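Local coordinates for protein glycerophosphodiester phosphodiesterase (Parabacteroides distasonis, PDB 3NO3) that belongs to the glycerophosphoryl diester phosphodiesterase family, with a TIM-barrel fold, and binds a magnesium ion, at residues 42-45 / 46-50. Residues are numbered along the deposited sequence; the frame is centred on the assembly and turned at random.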
loop_
_atom_site.group_PDB
_atom_site.type_symbol
_atom_site.label_atom_id
_atom_site.label_comp_id
_atom_site.label_asym_id
_atom_site.label_seq_id
_atom_site.Cartn_x
_atom_site.Cartn_y
_atom_site.Cartn_z
ATOM N N VAL A 42 1.989 -2.984 -7.398
ATOM C CA VAL A 42 2.185 -2.577 -8.800
ATOM C C VAL A 42 3.538 -3.065 -9.353
ATOM O O VAL A 42 4.560 -2.900 -8.698
ATOM C CB VAL A 42 2.061 -1.077 -8.931
ATOM C CG1 VAL A 42 2.233 -0.626 -10.449
ATOM C CG2 VAL A 42 0.707 -0.591 -8.331
ATOM N N HIS A 43 3.510 -3.671 -10.553
ATOM C CA HIS A 43 4.703 -4.034 -11.332
ATOM C C HIS A 43 4.683 -3.326 -12.699
ATOM O O HIS A 43 3.616 -3.072 -13.260
ATOM C CB HIS A 43 4.702 -5.501 -11.693
ATOM C CG HIS A 43 4.667 -6.449 -10.551
ATOM N ND1 HIS A 43 5.794 -7.090 -10.095
ATOM C CD2 HIS A 43 3.626 -6.965 -9.853
ATOM C CE1 HIS A 43 5.456 -7.911 -9.117
ATOM N NE2 HIS A 43 4.149 -7.845 -8.940
ATOM N N LEU A 44 5.866 -3.124 -13.242
ATOM C CA LEU A 44 6.145 -2.681 -14.586
ATOM C C LEU A 44 6.505 -3.921 -15.445
ATOM O O LEU A 44 7.489 -4.654 -15.152
ATOM C CB LEU A 44 7.298 -1.653 -14.594
ATOM C CG LEU A 44 7.479 -0.827 -15.871
ATOM C CD1 LEU A 44 6.242 0.092 -16.172
ATOM C CD2 LEU A 44 8.840 -0.004 -15.793
ATOM N N THR A 45 5.725 -4.143 -16.507
ATOM C CA THR A 45 5.982 -5.217 -17.477
ATOM C C THR A 45 7.231 -4.853 -18.318
ATOM O O THR A 45 7.705 -3.712 -18.264
ATOM C CB THR A 45 4.779 -5.474 -18.394
ATOM O OG1 THR A 45 4.596 -4.347 -19.281
ATOM C CG2 THR A 45 3.457 -5.794 -17.579
ATOM N N ALA A 46 7.760 -5.836 -19.048
ATOM C CA ALA A 46 8.920 -5.665 -19.935
ATOM C C ALA A 46 8.756 -4.484 -20.897
ATOM O O ALA A 46 9.714 -3.721 -21.157
ATOM C CB ALA A 46 9.178 -6.981 -20.751
ATOM N N ASP A 47 7.532 -4.364 -21.418
ATOM C CA ASP A 47 7.117 -3.282 -22.303
ATOM C C ASP A 47 6.501 -2.055 -21.619
ATOM O O ASP A 47 5.788 -1.280 -22.264
ATOM C CB ASP A 47 6.235 -3.839 -23.471
ATOM C CG ASP A 47 4.897 -4.387 -23.037
ATOM O OD1 ASP A 47 4.721 -4.845 -21.879
ATOM O OD2 ASP A 47 3.969 -4.370 -23.892
ATOM N N ASN A 48 6.820 -1.849 -20.343
ATOM C CA ASN A 48 6.530 -0.623 -19.591
ATOM C C ASN A 48 5.031 -0.322 -19.376
ATOM O O ASN A 48 4.639 0.820 -19.314
ATOM C CB ASN A 48 7.264 0.600 -20.159
ATOM C CG ASN A 48 8.779 0.486 -20.073
ATOM O OD1 ASN A 48 9.327 -0.442 -19.494
ATOM N ND2 ASN A 48 9.464 1.468 -20.645
ATOM N N VAL A 49 4.232 -1.374 -19.209
ATOM C CA VAL A 49 2.840 -1.271 -18.790
ATOM C C VAL A 49 2.782 -1.578 -17.292
ATOM O O VAL A 49 3.391 -2.552 -16.804
ATOM C CB VAL A 49 1.920 -2.195 -19.581
ATOM C CG1 VAL A 49 0.428 -2.093 -19.075
ATOM C CG2 VAL A 49 2.010 -1.918 -21.096
ATOM N N LEU A 50 2.101 -0.720 -16.553
ATOM C CA LEU A 50 1.937 -0.913 -15.119
ATOM C C LEU A 50 0.697 -1.779 -14.888
ATOM O O LEU A 50 -0.364 -1.463 -15.370
ATOM C CB LEU A 50 1.824 0.455 -14.407
ATOM C CG LEU A 50 3.136 1.278 -14.407
ATOM C CD1 LEU A 50 2.818 2.713 -14.120
ATOM C CD2 LEU A 50 4.134 0.718 -13.359
#
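T45 and V49 face each other across a 3:5 beta hairpin, a type I turn with a G1 beta bulge, that joins strand 37-44 of the TIM barrel to the antiparallel strand 50-52. The evidence for a closed loop is a nearly straight bond, T45 N to V49 O at 2.8 Å with 175° at the hydrogen, which encloses the type I turn from T45 to N48. In that turn N48, whose phi is positive as the bulge requires, reaches T45 O with its N from above the carbonyl plane.

Next along, L44 and L50 form an antiparallel non-hydrogen-bonded pair with side chains on the same face, beside helix 110-126. CD1 of L44 meets L50 CD2 at 3.6 Å and also lies 3.5 Å from N48 C; N48 OD1 accepts a hydrogen bond from R112 NH2. On its other flank L50 CD2 touches V42 CG1 at 3.7 Å.

With chi1 at 69°, T45 OG1 sits between the backbone N and the carbonyl carbon, on the side of the turn where V49 N and D47 OD1 lie. It accepts a hydrogen bond from V49 N at 3.0 Å. D47 OD1, which also accepts a hydrogen bond from Y68 N of helix 68-71, receives one from T45 OG1 at 2.6 Å, on the anti side and 30° out of the carboxylate plane.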